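Cobalamin biosynthesis protein CobN (Mycobacterium tuberculosis, PDB 7C6O) probably inserts cobalt into a corrin ring as the large catalytic subunit of the ATP-dependent cobaltochelatase in cobalamin biosynthesis. Local coordinates at residues T41-T47 with N61-P67; R88-G92 with S114-A118; T173-L179 with Y195-L201; E151-F155 with F165-P169. One frame throughout, in Å; residues are numbered along the deposited sequence.

Contact 1: residues T41-T47 with N61-P67; sequences TVLLLST and NYRWANP
With CG2 anti to the backbone N (chi1 -61° for OG1), Thr41 lays this methyl over the centre of one guanidinium face of Arg63, whose chain, in the conformer modelled here, is bent at chi2 (-68°). In that conformer NH1 also bonds OD1 of Asn61 at 2.6 Å, which would help to hold the head in place; ND2 of Asn61 makes a weak bond to OG1 of Thr41. On the face carrying Val42 and Leu44, the Val42 and Tyr62 side chains lie side by side and point the same way, CG1 of Val42 3.7 Å from CE1 of Tyr62. On the other face, CD1 of Leu43 packs on CB of Arg63 and CD2 of Leu45 on CB of Ala65. Between the faces runs a parallel ladder, tightest where Leu44 N gives an almost straight bond to Arg63 O (2.7 Å, 177°) and weak by Ser46. Strands 42-46 and 62-65 with helix 49-58 form a beta-alpha-beta unit. Strand 62-65 is an outer strand of the four-stranded parallel sheet, and strand 84-89 flanks 42-46 on its other side; helix 72-79 covers Leu43 and Leu45, while helix 49-58 covers Leu44, Tyr62 and Trp64.

Contact 2: residues R88-G92 with S114-A118; sequences RILGG and SGEQA
Ile89 and Ser114 form a parallel bridge, with CA atoms 5.3 Å apart, where strands 84-89 and 110-114 run out at their C-terminal ends. Just past it Gly115 N binds Ile89 O at 2.9 Å. Gly115 turns its CA onto the guanidinium of Arg88, 3.5 Å above the plane and offset toward the rim. Gly91, at phi 92° and psi 4°, takes a backbone shape suited to glycine and presents its N-H to the other loop. The receiving group is the carboxylate of Glu116: OE2 accepts from Gly91 N at 3.2 Å, nearly straight and on the syn side. A bend at chi2 (82°) folds Glu116 back toward this amide, and CD2 of Leu90 packs against its CD at 3.5 Å. Arg88 is instead extended from CG to NE and runs alongside the Ser114-Gly115 backbone, its NH1 held in a salt bridge to Asp51. Water joins it to the loop: one molecule links NE to Ser114 O, and another, in the guanidinium plane, links NH2 to Glu116 O. A third lies within bonding distance of Ile89 O and accepts from Gly92 N at 2.7 Å. In the Ser114 conformer given, OG accepts from Glu116 N as in an ST turn, though this is doubtful because the serine has an alternate position. The loops at this edge of the parallel sheet are thus joined mainly by backbone polar groups, one carboxylate and ordered water, while the Asp51 bridge probably offsets the positive charge of Arg88.

Contact 3: residues T173-L179 with Y195-L201; sequences TPTWGVL and YYRAQHL
The guanidinium of Arg197 meets the 173-179 segment at its edge: Pro174 O lies in its plane and accepts from NE at 2.7 Å (171°), and Thr173 O, also near that plane, accepts from NH2 at 2.9 Å. NE and NH2 thus take successive backbone carbonyls, and the pair of bonds fixes the rotation of the flat group. The His200 ring receives CD1 of Leu179 at its edge, 3.9 Å from CE1, while Tyr226 stacks on this imidazole. CB of Leu179 sits 3.4 Å from the Tyr195 hydroxyl, the two side chains crossing at about a right angle; the same OH shares a 2.8 Å hydrogen bond with His200 ND1. Tyr196 is the N-cap residue where strand 190-196 passes into helix 197-202. Strand 176-178 is an outermost strand of a mixed seven-stranded sheet, separated from 190-196 by strand 221-227, so the loop entering the edge strand meets the first turn of the helix beyond its neighbour. An extended chain from CG to NE, with CG anti to the backbone N (chi1 -180°), carries the Arg197 head across. Beside it, CG2 of Thr173 packs on CD2 of Leu201 at 3.6 Å, while OG1 of Thr173 bonds to His143 O.

Contact 4: residues E151-F155 with F165-P169; sequences ELHAF and FGFTP
OE1 of Glu151 is gripped twice: Thr168 N donates to it at 2.7 Å, and a water donates at 3.0 Å while giving its other proton to Gly166 O. In this way helix 146-161 holds the loop that turns back along it, on the way to strand 176-178. The Thr168 amide comes from the anti side of the carboxylate, 30° out of its plane, and CB of Thr168 packs against Glu151 CD at 3.7 Å. A bend at chi2 (-58°) curls Glu151 back so that OE1 reaches the loop backbone. One turn on, CB of Ala154 fits against the loop, 3.4 Å from Gly166 O and 4.0 Å from the CB atoms of both Phe165 and Phe167. Gly166 has a positive phi suited to glycine, and its N bonds to Asp158 of the same helix. Phe155 and Phe167 form a T-shaped pair, planes at 88° and centroids 5.2 Å apart, with the edge of Phe155 directed at the face of Phe167. Phe155 also meets the ring of Tyr140 of helix 131-143. The Phe167 ring also takes a CH-pi contact from the helix backbone: CA of Phe155 lies over its face, 4.0 Å from the ring centroid.

How the contacts relate
Contacts 1 and 2 belong to one four-stranded parallel sheet. Contact 1 pairs strands and has mostly buried residues; contact 2 joins loops at the sheet's other edge, where water and charged groups take over much of the bonding. They meet directly, Leu45 O with Arg88 N. Contact 4 lies against contact 1: His153 NE2 bonds Asn61 O, and its ring meets Tyr62 edge-to-face. It binds a helix to its following loop by a carboxylate and aromatics. Contact 3 is a surface contact in the separate seven-stranded sheet, about 23 Å from contact 1 between centres, and combines arginine-to-carbonyl bonds with small apolar contacts. Only the chain running from 165-169 into 173-179 ties it to contact 4.

Contact 1: residues T41-T47 with N61-P67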
# COMPACT_ATOMS: atom_id res chain seq x y z
N THR A 41 39.83 -35.07 -19.49
CA THR A 41 38.74 -34.68 -18.60
C THR A 41 39.32 -34.00 -17.36
O THR A 41 40.14 -34.59 -16.65
CB THR A 41 37.91 -35.89 -18.20
OG1 THR A 41 37.33 -36.48 -19.37
CG2 THR A 41 36.80 -35.47 -17.25
N VAL A 42 38.89 -32.77 -17.10
CA VAL A 42 39.29 -32.02 -15.92
C VAL A 42 38.10 -31.95 -14.98
O VAL A 42 37.03 -31.44 -15.36
CB VAL A 42 39.80 -30.62 -16.28
CG1 VAL A 42 40.08 -29.82 -15.01
CG2 VAL A 42 41.05 -30.72 -17.14
N LEU A 43 38.27 -32.47 -13.77
CA LEU A 43 37.24 -32.40 -12.74
C LEU A 43 37.43 -31.13 -11.93
O LEU A 43 38.50 -30.92 -11.35
CB LEU A 43 37.29 -33.63 -11.84
CG LEU A 43 36.33 -33.66 -10.65
CD1 LEU A 43 34.89 -33.59 -11.11
CD2 LEU A 43 36.57 -34.91 -9.81
N LEU A 44 36.41 -30.27 -11.91
CA LEU A 44 36.42 -29.03 -11.15
C LEU A 44 35.50 -29.18 -9.94
O LEU A 44 34.29 -29.36 -10.11
CB LEU A 44 35.98 -27.85 -12.01
CG LEU A 44 35.84 -26.51 -11.30
CD1 LEU A 44 37.18 -26.08 -10.70
CD2 LEU A 44 35.30 -25.45 -12.25
N LEU A 45 36.07 -29.11 -8.75
CA LEU A 45 35.32 -29.17 -7.49
C LEU A 45 35.45 -27.80 -6.82
O LEU A 45 36.50 -27.48 -6.26
CB LEU A 45 35.86 -30.28 -6.59
CG LEU A 45 35.89 -31.69 -7.17
CD1 LEU A 45 36.70 -32.62 -6.29
CD2 LEU A 45 34.47 -32.21 -7.35
N SER A 46 34.39 -27.01 -6.89
CA SER A 46 34.41 -25.66 -6.33
C SER A 46 33.14 -25.41 -5.53
O SER A 46 32.04 -25.79 -5.96
CB SER A 46 34.54 -24.59 -7.42
OG SER A 46 34.59 -23.29 -6.85
N THR A 47 33.29 -24.78 -4.37
CA THR A 47 32.13 -24.36 -3.60
C THR A 47 31.46 -23.12 -4.17
O THR A 47 30.44 -22.67 -3.63
CB THR A 47 32.52 -24.11 -2.15
OG1 THR A 47 33.66 -23.24 -2.10
CG2 THR A 47 32.87 -25.43 -1.47
N ASN A 61 36.08 -29.88 -21.88
CA ASN A 61 35.70 -31.17 -21.31
C ASN A 61 35.92 -31.13 -19.81
O ASN A 61 36.90 -31.64 -19.26
CB ASN A 61 36.48 -32.30 -21.96
CG ASN A 61 36.04 -33.67 -21.46
OD1 ASN A 61 34.94 -33.82 -20.95
ND2 ASN A 61 36.91 -34.66 -21.60
N TYR A 62 34.96 -30.53 -19.12
CA TYR A 62 34.95 -30.43 -17.67
C TYR A 62 33.90 -31.35 -17.07
O TYR A 62 32.83 -31.55 -17.66
CB TYR A 62 34.64 -29.00 -17.21
CG TYR A 62 35.78 -28.01 -17.15
CD1 TYR A 62 36.71 -28.06 -16.12
CD2 TYR A 62 35.88 -26.97 -18.07
CE1 TYR A 62 37.74 -27.13 -16.04
CE2 TYR A 62 36.90 -26.04 -17.99
CZ TYR A 62 37.83 -26.13 -16.97
OH TYR A 62 38.85 -25.20 -16.90
N ARG A 63 34.22 -31.92 -15.92
CA ARG A 63 33.22 -32.41 -14.97
C ARG A 63 33.21 -31.46 -13.78
O ARG A 63 34.24 -30.88 -13.43
CB ARG A 63 33.53 -33.83 -14.50
CG ARG A 63 33.73 -34.85 -15.61
CD ARG A 63 32.45 -35.12 -16.38
NE ARG A 63 32.68 -36.08 -17.45
CZ ARG A 63 33.10 -35.75 -18.67
NH1 ARG A 63 33.32 -34.48 -18.98
NH2 ARG A 63 33.29 -36.70 -19.58
N TRP A 64 32.04 -31.29 -13.17
CA TRP A 64 31.93 -30.33 -12.08
C TRP A 64 31.03 -30.86 -10.98
O TRP A 64 30.11 -31.64 -11.22
CB TRP A 64 31.39 -28.98 -12.58
CG TRP A 64 30.16 -29.11 -13.40
CD1 TRP A 64 28.88 -29.25 -12.94
CD2 TRP A 64 30.08 -29.10 -14.83
NE1 TRP A 64 28.01 -29.32 -14.00
CE2 TRP A 64 28.72 -29.23 -15.17
CE3 TRP A 64 31.02 -28.98 -15.85
CZ2 TRP A 64 28.28 -29.27 -16.49
CZ3 TRP A 64 30.59 -29.01 -17.16
CH2 TRP A 64 29.23 -29.15 -17.47
N ALA A 65 31.31 -30.40 -9.76
CA ALA A 65 30.49 -30.69 -8.60
C ALA A 65 30.85 -29.71 -7.50
O ALA A 65 31.98 -29.23 -7.42
CB ALA A 65 30.68 -32.13 -8.11
N ASN A 66 29.86 -29.40 -6.66
CA ASN A 66 30.08 -28.56 -5.50
C ASN A 66 30.39 -29.43 -4.29
O ASN A 66 29.56 -30.27 -3.92
CB ASN A 66 28.86 -27.70 -5.22
CG ASN A 66 29.14 -26.59 -4.23
OD1 ASN A 66 29.79 -26.81 -3.21
ND2 ASN A 66 28.65 -25.39 -4.52
N PRO A 67 31.56 -29.28 -3.66
CA PRO A 67 31.90 -30.15 -2.52
C PRO A 67 30.91 -30.09 -1.38
O PRO A 67 30.84 -31.04 -0.59
CB PRO A 67 33.28 -29.63 -2.09
CG PRO A 67 33.84 -28.98 -3.30
CD PRO A 67 32.67 -28.38 -4.02

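Contact 2: residues R88-G92 with S114-A118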
# COMPACT_ATOMS: atom_id res chain seq x y z
N ARG A 88 38.64 -25.82 -5.46
CA ARG A 88 38.63 -24.43 -5.01
C ARG A 88 37.63 -24.30 -3.86
O ARG A 88 36.43 -24.48 -4.06
CB ARG A 88 38.26 -23.48 -6.15
CG ARG A 88 38.32 -21.99 -5.77
CD ARG A 88 38.36 -21.10 -7.02
NE ARG A 88 38.52 -19.69 -6.67
CZ ARG A 88 37.53 -18.80 -6.67
NH1 ARG A 88 36.30 -19.17 -7.00
NH2 ARG A 88 37.77 -17.54 -6.34
N ILE A 89 38.13 -23.97 -2.66
CA ILE A 89 37.29 -23.85 -1.48
C ILE A 89 37.75 -22.68 -0.62
O ILE A 89 38.90 -22.24 -0.68
CB ILE A 89 37.29 -25.14 -0.61
CG1 ILE A 89 38.70 -25.43 -0.09
CG2 ILE A 89 36.74 -26.33 -1.39
CD1 ILE A 89 38.78 -26.64 0.80
N LEU A 90 36.82 -22.17 0.19
CA LEU A 90 37.15 -21.25 1.26
C LEU A 90 37.52 -22.02 2.52
O LEU A 90 37.05 -23.14 2.75
CB LEU A 90 35.98 -20.32 1.57
CG LEU A 90 35.59 -19.28 0.52
CD1 LEU A 90 34.32 -18.57 0.95
CD2 LEU A 90 36.72 -18.29 0.33
N GLY A 91 38.38 -21.42 3.34
CA GLY A 91 38.75 -22.00 4.61
C GLY A 91 39.99 -22.87 4.60
O GLY A 91 40.31 -23.47 5.63
N GLY A 92 40.68 -22.97 3.47
CA GLY A 92 41.91 -23.73 3.42
C GLY A 92 41.70 -25.24 3.47
O GLY A 92 40.61 -25.77 3.30
N SER A 114 42.57 -21.59 -3.37
CA SER A 114 41.70 -20.98 -2.38
C SER A 114 40.64 -20.11 -3.05
O SER A 114 40.86 -19.55 -4.12
CB SER A 114 42.52 -20.14 -1.40
OG SER A 114 41.68 -19.43 -0.51
N GLY A 115 39.48 -20.02 -2.40
CA GLY A 115 38.46 -19.08 -2.84
C GLY A 115 38.71 -17.66 -2.39
O GLY A 115 38.06 -16.74 -2.90
N GLU A 116 39.62 -17.47 -1.45
CA GLU A 116 40.06 -16.14 -1.06
C GLU A 116 40.88 -15.51 -2.18
O GLU A 116 41.38 -16.19 -3.08
CB GLU A 116 40.89 -16.22 0.23
CG GLU A 116 40.12 -16.64 1.49
CD GLU A 116 39.94 -18.14 1.62
OE1 GLU A 116 39.97 -18.85 0.59
OE2 GLU A 116 39.77 -18.63 2.76
N GLN A 117 41.02 -14.18 -2.11
CA GLN A 117 41.77 -13.46 -3.13
C GLN A 117 43.26 -13.82 -3.09
O GLN A 117 43.88 -14.06 -4.13
CB GLN A 117 41.57 -11.96 -2.98
CG GLN A 117 40.14 -11.50 -3.18
CD GLN A 117 40.02 -9.99 -3.22
OE1 GLN A 117 41.01 -9.28 -3.35
NE2 GLN A 117 38.79 -9.49 -3.10
N ALA A 118 43.84 -13.84 -1.89
CA ALA A 118 45.23 -14.25 -1.74
C ALA A 118 45.32 -15.77 -1.75
O ALA A 118 44.54 -16.45 -1.09
CB ALA A 118 45.82 -13.69 -0.45
O HOH W 1 41.30 -18.89 -6.97
O HOH W 2 40.43 -16.62 -5.61
O HOH W 3 40.98 -21.73 1.09

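Contact 3: residues T173-L179 with Y195-L201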
# COMPACT_ATOMS: atom_id res chain seq x y z
N THR A 173 38.86 -9.42 -15.53
CA THR A 173 37.49 -9.09 -15.89
C THR A 173 37.10 -7.78 -15.22
O THR A 173 37.26 -7.64 -14.00
CB THR A 173 36.54 -10.20 -15.48
OG1 THR A 173 36.97 -10.77 -14.24
CG2 THR A 173 36.50 -11.29 -16.54
N PRO A 174 36.58 -6.82 -15.97
CA PRO A 174 36.28 -5.51 -15.39
C PRO A 174 35.16 -5.60 -14.36
O PRO A 174 34.37 -6.55 -14.33
CB PRO A 174 35.84 -4.66 -16.59
CG PRO A 174 36.22 -5.45 -17.81
CD PRO A 174 36.20 -6.89 -17.39
N THR A 175 35.11 -4.59 -13.48
CA THR A 175 34.03 -4.52 -12.51
C THR A 175 32.69 -4.23 -13.18
O THR A 175 31.65 -4.54 -12.60
CB THR A 175 34.34 -3.44 -11.47
OG1 THR A 175 34.48 -2.17 -12.11
CG2 THR A 175 35.64 -3.77 -10.74
N TRP A 176 32.71 -3.66 -14.38
CA TRP A 176 31.50 -3.42 -15.15
C TRP A 176 31.87 -3.47 -16.63
O TRP A 176 33.03 -3.28 -17.00
CB TRP A 176 30.86 -2.07 -14.80
CG TRP A 176 31.64 -0.90 -15.33
CD1 TRP A 176 32.67 -0.26 -14.71
CD2 TRP A 176 31.44 -0.23 -16.58
NE1 TRP A 176 33.13 0.77 -15.51
CE2 TRP A 176 32.39 0.80 -16.66
CE3 TRP A 176 30.55 -0.42 -17.64
CZ2 TRP A 176 32.47 1.65 -17.76
CZ3 TRP A 176 30.63 0.43 -18.73
CH2 TRP A 176 31.59 1.45 -18.78
N GLY A 177 30.87 -3.71 -17.47
CA GLY A 177 31.14 -3.75 -18.89
C GLY A 177 29.87 -3.95 -19.69
O GLY A 177 28.77 -4.01 -19.14
N VAL A 178 30.05 -4.06 -21.00
CA VAL A 178 28.96 -4.20 -21.95
C VAL A 178 28.87 -5.65 -22.40
O VAL A 178 29.89 -6.32 -22.59
CB VAL A 178 29.16 -3.26 -23.16
CG1 VAL A 178 27.89 -3.17 -23.99
CG2 VAL A 178 29.61 -1.88 -22.70
N LEU A 179 27.64 -6.13 -22.58
CA LEU A 179 27.40 -7.39 -23.27
C LEU A 179 27.42 -7.11 -24.76
O LEU A 179 26.51 -6.46 -25.29
CB LEU A 179 26.08 -8.01 -22.84
CG LEU A 179 25.72 -9.35 -23.49
CD1 LEU A 179 26.73 -10.42 -23.11
CD2 LEU A 179 24.31 -9.78 -23.12
N TYR A 195 22.43 -5.78 -15.24
CA TYR A 195 22.39 -7.09 -14.62
C TYR A 195 23.69 -7.34 -13.86
O TYR A 195 24.64 -6.56 -13.94
CB TYR A 195 22.15 -8.20 -15.67
CG TYR A 195 23.24 -8.37 -16.70
CD1 TYR A 195 23.38 -7.48 -17.76
CD2 TYR A 195 24.12 -9.45 -16.63
CE1 TYR A 195 24.37 -7.64 -18.71
CE2 TYR A 195 25.11 -9.62 -17.58
CZ TYR A 195 25.23 -8.72 -18.62
OH TYR A 195 26.22 -8.88 -19.57
N TYR A 196 23.71 -8.43 -13.10
CA TYR A 196 24.80 -8.68 -12.17
C TYR A 196 26.02 -9.25 -12.87
O TYR A 196 25.92 -10.07 -13.79
CB TYR A 196 24.34 -9.63 -11.06
CG TYR A 196 23.72 -8.92 -9.89
CD1 TYR A 196 24.36 -7.84 -9.29
CD2 TYR A 196 22.47 -9.30 -9.40
CE1 TYR A 196 23.80 -7.18 -8.22
CE2 TYR A 196 21.90 -8.63 -8.33
CZ TYR A 196 22.56 -7.58 -7.74
OH TYR A 196 22.00 -6.91 -6.68
N ARG A 197 27.20 -8.79 -12.43
CA ARG A 197 28.47 -9.25 -12.97
C ARG A 197 28.64 -10.75 -12.80
O ARG A 197 29.22 -11.42 -13.67
CB ARG A 197 29.61 -8.49 -12.28
CG ARG A 197 31.02 -8.84 -12.73
CD ARG A 197 32.02 -7.95 -12.01
NE ARG A 197 33.40 -8.18 -12.43
CZ ARG A 197 34.22 -9.05 -11.86
NH1 ARG A 197 33.79 -9.79 -10.84
NH2 ARG A 197 35.46 -9.19 -12.31
N ALA A 198 28.13 -11.31 -11.70
CA ALA A 198 28.26 -12.74 -11.46
C ALA A 198 27.60 -13.55 -12.57
O ALA A 198 28.09 -14.62 -12.95
CB ALA A 198 27.66 -13.10 -10.10
N GLN A 199 26.47 -13.07 -13.10
CA GLN A 199 25.82 -13.77 -14.20
C GLN A 199 26.63 -13.64 -15.49
O GLN A 199 26.70 -14.59 -16.28
CB GLN A 199 24.41 -13.23 -14.41
CG GLN A 199 23.53 -13.32 -13.17
CD GLN A 199 23.33 -14.74 -12.69
OE1 GLN A 199 23.20 -15.67 -13.49
NE2 GLN A 199 23.32 -14.92 -11.37
N HIS A 200 27.24 -12.48 -15.71
CA HIS A 200 28.08 -12.31 -16.90
C HIS A 200 29.26 -13.27 -16.86
O HIS A 200 29.57 -13.93 -17.87
CB HIS A 200 28.56 -10.86 -16.99
CG HIS A 200 29.29 -10.55 -18.27
ND1 HIS A 200 28.64 -10.31 -19.46
CD2 HIS A 200 30.62 -10.46 -18.53
CE1 HIS A 200 29.53 -10.07 -20.40
NE2 HIS A 200 30.74 -10.15 -19.87
N LEU A 201 29.93 -13.37 -15.71
CA LEU A 201 31.09 -14.26 -15.59
C LEU A 201 30.69 -15.72 -15.78
O LEU A 201 31.44 -16.49 -16.39
CB LEU A 201 31.76 -14.06 -14.24
CG LEU A 201 32.39 -12.69 -14.01
CD1 LEU A 201 33.02 -12.62 -12.64
CD2 LEU A 201 33.42 -12.43 -15.08

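Contact 4: residues E151-F155 with F165-P169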
# COMPACT_ATOMS: atom_id res chain seq x y z
N GLU A 151 40.50 -21.26 -21.00
CA GLU A 151 41.95 -21.30 -21.09
C GLU A 151 42.56 -22.10 -19.94
O GLU A 151 43.61 -22.72 -20.11
CB GLU A 151 42.52 -19.88 -21.12
CG GLU A 151 42.04 -19.06 -22.31
CD GLU A 151 42.36 -19.70 -23.64
OE1 GLU A 151 43.53 -20.08 -23.85
OE2 GLU A 151 41.44 -19.84 -24.47
N LEU A 152 41.91 -22.09 -18.77
CA LEU A 152 42.41 -22.89 -17.65
C LEU A 152 42.50 -24.36 -18.02
O LEU A 152 43.49 -25.03 -17.70
CB LEU A 152 41.52 -22.71 -16.42
CG LEU A 152 41.86 -23.62 -15.23
CD1 LEU A 152 43.23 -23.28 -14.63
CD2 LEU A 152 40.76 -23.55 -14.17
N HIS A 153 41.47 -24.88 -18.69
CA HIS A 153 41.48 -26.28 -19.09
C HIS A 153 42.68 -26.58 -19.98
O HIS A 153 43.39 -27.58 -19.78
CB HIS A 153 40.18 -26.62 -19.82
CG HIS A 153 39.98 -28.08 -20.07
ND1 HIS A 153 40.75 -28.79 -20.97
CD2 HIS A 153 39.10 -28.96 -19.56
CE1 HIS A 153 40.35 -30.05 -20.99
NE2 HIS A 153 39.35 -30.18 -20.14
N ALA A 154 42.94 -25.72 -20.96
CA ALA A 154 44.07 -25.93 -21.86
C ALA A 154 45.40 -25.73 -21.14
O ALA A 154 46.35 -26.48 -21.38
CB ALA A 154 43.96 -25.00 -23.07
N PHE A 155 45.47 -24.73 -20.27
CA PHE A 155 46.69 -24.51 -19.50
C PHE A 155 47.05 -25.74 -18.68
O PHE A 155 48.20 -26.18 -18.65
CB PHE A 155 46.53 -23.29 -18.58
CG PHE A 155 47.61 -23.18 -17.54
CD1 PHE A 155 48.87 -22.71 -17.88
CD2 PHE A 155 47.36 -23.55 -16.22
CE1 PHE A 155 49.87 -22.61 -16.92
CE2 PHE A 155 48.35 -23.45 -15.26
CZ PHE A 155 49.61 -22.98 -15.61
N PHE A 165 47.40 -28.06 -26.78
CA PHE A 165 46.25 -27.23 -27.15
C PHE A 165 46.65 -25.78 -27.34
O PHE A 165 46.07 -25.09 -28.19
CB PHE A 165 45.16 -27.32 -26.08
CG PHE A 165 44.52 -28.68 -25.98
CD1 PHE A 165 43.47 -29.02 -26.81
CD2 PHE A 165 44.96 -29.59 -25.04
CE1 PHE A 165 42.87 -30.27 -26.71
CE2 PHE A 165 44.37 -30.84 -24.93
CZ PHE A 165 43.33 -31.18 -25.77
N GLY A 166 47.63 -25.29 -26.58
CA GLY A 166 47.93 -23.88 -26.55
C GLY A 166 46.96 -23.15 -25.64
O GLY A 166 45.81 -23.58 -25.49
N PHE A 167 47.39 -22.06 -25.02
CA PHE A 167 46.55 -21.36 -24.07
C PHE A 167 46.97 -19.90 -23.99
O PHE A 167 48.11 -19.54 -24.27
CB PHE A 167 46.61 -22.01 -22.68
CG PHE A 167 48.00 -22.14 -22.12
CD1 PHE A 167 48.60 -21.08 -21.45
CD2 PHE A 167 48.71 -23.32 -22.28
CE1 PHE A 167 49.88 -21.20 -20.94
CE2 PHE A 167 49.99 -23.44 -21.77
CZ PHE A 167 50.58 -22.38 -21.10
N THR A 168 46.02 -19.07 -23.59
CA THR A 168 46.07 -17.65 -23.28
C THR A 168 46.25 -17.45 -21.78
O THR A 168 45.64 -18.18 -20.98
CB THR A 168 44.79 -16.95 -23.74
OG1 THR A 168 44.66 -17.08 -25.16
CG2 THR A 168 44.79 -15.48 -23.37
N PRO A 169 47.09 -16.52 -21.36
CA PRO A 169 47.23 -16.22 -19.93
C PRO A 169 45.91 -15.75 -19.33
O PRO A 169 44.99 -15.38 -20.08
CB PRO A 169 48.28 -15.10 -19.90
CG PRO A 169 49.05 -15.27 -21.17
CD PRO A 169 48.06 -15.77 -22.18
O HOH W 4 43.23 -22.40 -25.68